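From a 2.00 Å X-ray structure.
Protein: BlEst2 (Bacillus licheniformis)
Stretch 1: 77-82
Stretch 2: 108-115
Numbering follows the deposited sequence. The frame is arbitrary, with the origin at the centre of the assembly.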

# COMPACT_ATOMS: atom_id res chain seq x y z
N GLY A 77 -22.35 -11.98 21.40
CA GLY A 77 -23.39 -12.88 20.89
C GLY A 77 -23.27 -13.27 19.44
O GLY A 77 -24.25 -13.73 18.84
N TYR A 78 -22.06 -13.14 18.87
CA TYR A 78 -21.82 -13.50 17.49
C TYR A 78 -21.05 -14.78 17.35
O TYR A 78 -19.98 -14.95 17.95
CB TYR A 78 -21.07 -12.39 16.72
CG TYR A 78 -21.96 -11.25 16.30
CD1 TYR A 78 -22.27 -10.22 17.18
CD2 TYR A 78 -22.54 -11.23 15.04
CE1 TYR A 78 -23.13 -9.19 16.81
CE2 TYR A 78 -23.40 -10.20 14.66
CZ TYR A 78 -23.69 -9.18 15.55
OH TYR A 78 -24.57 -8.18 15.20
N ASP A 79 -21.57 -15.67 16.53
CA ASP A 79 -20.82 -16.86 16.14
C ASP A 79 -19.84 -16.37 15.09
O ASP A 79 -20.03 -15.28 14.51
CB ASP A 79 -21.72 -17.95 15.59
CG ASP A 79 -22.35 -18.75 16.71
OD1 ASP A 79 -21.58 -19.27 17.58
OD2 ASP A 79 -23.58 -18.86 16.72
N ALA A 80 -18.74 -17.12 14.90
CA ALA A 80 -17.70 -16.66 14.00
C ALA A 80 -16.94 -17.81 13.42
O ALA A 80 -16.97 -18.91 13.98
CB ALA A 80 -16.73 -15.72 14.74
N ALA A 81 -16.27 -17.57 12.29
CA ALA A 81 -15.42 -18.55 11.62
C ALA A 81 -14.19 -17.80 11.11
O ALA A 81 -14.24 -16.59 10.93
CB ALA A 81 -16.16 -19.24 10.47
N PHE A 82 -13.07 -18.49 11.00
CA PHE A 82 -11.79 -17.87 10.62
C PHE A 82 -11.22 -18.72 9.53
O PHE A 82 -11.25 -19.94 9.65
CB PHE A 82 -10.85 -17.83 11.85
CG PHE A 82 -11.47 -17.10 13.03
CD1 PHE A 82 -12.29 -17.78 13.93
CD2 PHE A 82 -11.29 -15.74 13.21
CE1 PHE A 82 -12.91 -17.10 14.99
CE2 PHE A 82 -11.89 -15.06 14.28
CZ PHE A 82 -12.72 -15.73 15.14
N TYR A 108 -22.47 -24.97 7.23
CA TYR A 108 -22.19 -25.19 8.65
C TYR A 108 -23.10 -24.32 9.56
O TYR A 108 -23.62 -24.81 10.56
CB TYR A 108 -20.70 -24.94 8.95
CG TYR A 108 -20.35 -25.02 10.42
CD1 TYR A 108 -20.07 -26.24 11.03
CD2 TYR A 108 -20.27 -23.86 11.19
CE1 TYR A 108 -19.74 -26.30 12.38
CE2 TYR A 108 -19.98 -23.92 12.55
CZ TYR A 108 -19.69 -25.14 13.14
OH TYR A 108 -19.36 -25.15 14.47
N PHE A 109 -23.28 -23.04 9.22
CA PHE A 109 -24.11 -22.18 10.08
C PHE A 109 -25.60 -22.23 9.74
O PHE A 109 -26.44 -21.87 10.56
CB PHE A 109 -23.58 -20.75 10.08
CG PHE A 109 -22.27 -20.56 10.84
CD1 PHE A 109 -22.21 -20.76 12.22
CD2 PHE A 109 -21.12 -20.12 10.19
CE1 PHE A 109 -21.02 -20.57 12.93
CE2 PHE A 109 -19.93 -19.89 10.90
CZ PHE A 109 -19.89 -20.13 12.27
N GLY A 110 -25.93 -22.68 8.53
CA GLY A 110 -27.31 -22.81 8.07
C GLY A 110 -27.93 -21.48 7.70
O GLY A 110 -29.15 -21.37 7.61
N ARG A 111 -27.09 -20.46 7.46
CA ARG A 111 -27.52 -19.10 7.11
C ARG A 111 -26.37 -18.26 6.58
O ARG A 111 -25.20 -18.64 6.76
CB ARG A 111 -28.16 -18.38 8.32
CG ARG A 111 -27.28 -18.34 9.59
CD ARG A 111 -28.09 -17.81 10.74
NE ARG A 111 -27.38 -17.93 12.00
CZ ARG A 111 -27.37 -16.98 12.94
NH1 ARG A 111 -28.01 -15.84 12.75
NH2 ARG A 111 -26.70 -17.17 14.07
N LYS A 112 -26.71 -17.10 5.96
CA LYS A 112 -25.76 -16.13 5.40
C LYS A 112 -24.89 -15.54 6.49
O LYS A 112 -25.32 -15.36 7.64
CB LYS A 112 -26.45 -15.03 4.58
CG LYS A 112 -27.00 -15.52 3.25
CD LYS A 112 -27.41 -14.35 2.39
CE LYS A 112 -28.44 -14.74 1.36
NZ LYS A 112 -28.34 -13.88 0.15
N VAL A 113 -23.64 -15.33 6.14
CA VAL A 113 -22.65 -14.81 7.06
C VAL A 113 -22.27 -13.38 6.70
O VAL A 113 -22.60 -12.89 5.61
CB VAL A 113 -21.40 -15.73 7.12
CG1 VAL A 113 -21.77 -17.16 7.48
CG2 VAL A 113 -20.60 -15.69 5.81
N ILE A 114 -21.54 -12.73 7.60
CA ILE A 114 -21.01 -11.39 7.38
C ILE A 114 -19.52 -11.59 7.15
O ILE A 114 -18.91 -12.39 7.85
CB ILE A 114 -21.27 -10.51 8.63
CG1 ILE A 114 -22.77 -10.17 8.79
CG2 ILE A 114 -20.38 -9.22 8.62
CD1 ILE A 114 -23.11 -9.65 10.21
N LEU A 115 -18.94 -10.88 6.19
CA LEU A 115 -17.49 -10.94 6.06
C LEU A 115 -16.91 -9.71 6.75
O LEU A 115 -17.36 -8.59 6.48
CB LEU A 115 -17.02 -10.99 4.60
CG LEU A 115 -17.45 -12.21 3.77
CD1 LEU A 115 -16.92 -12.09 2.37
CD2 LEU A 115 -16.95 -13.52 4.38

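No hydrogen bond crosses between these two stretches; what joins them is van der Waals packing, mostly of side chains, with one long-range pairing of charges, and the stretches bury a modest 208 Å², both sides summed.

Most of the packing centres on Phe109, at the end of a helix. Its CA-to-CB bond points toward the first stretch, and with chi1 near -72° (m) the ring reaches three consecutive residues there. Ring atom CZ of Phe109 lies 3.6 Å from the backbone O of Ala80, and CE2 of Phe109 lies 3.8 Å from CB of Ala81; both neighbours sit at the ring edge, near its plane. The rim of an aromatic ring carries slightly positive hydrogens, so a carbonyl oxygen is an agreeable neighbour there. On the other flank, CE1 of Phe109 approaches CB of Asp79 at 3.8 Å, so the aspartate contributes its methylene here rather than its charge. Small side chains suit Ala80 and Ala81: the methyl of Ala81 points toward the ring and meets it at van der Waals distance, whereas that of Ala80 points away, leaving its main chain to make the contact.

A second, looser apolar contact joins Tyr78 and Ile114, both buried; an aromatic ring and a branched aliphatic side chain suit such a site, where their apolar carbons lose nothing by being shut off from water. The CB of Tyr78 points sideways, but the end of its side chain comes nearer, bringing CE2 within 4.5 Å of CD1 of Ile114. The extended isoleucine, with chi2 at 164° (t), carries its terminal methyl outward to that ring.

Opposite charges meet more distantly. OD2 of Asp79 lies 4.4 Å from NH2 of Arg111, near the guanidinium plane but beyond salt-bridge range, so this is a weak, long-range attraction. The length of arginine matters, since its CB points sideways and only the outstretched chain brings the guanidinium close. OD1 of Asp79 and NH1 of Arg111 are hydrogen-bonded elsewhere in the structure.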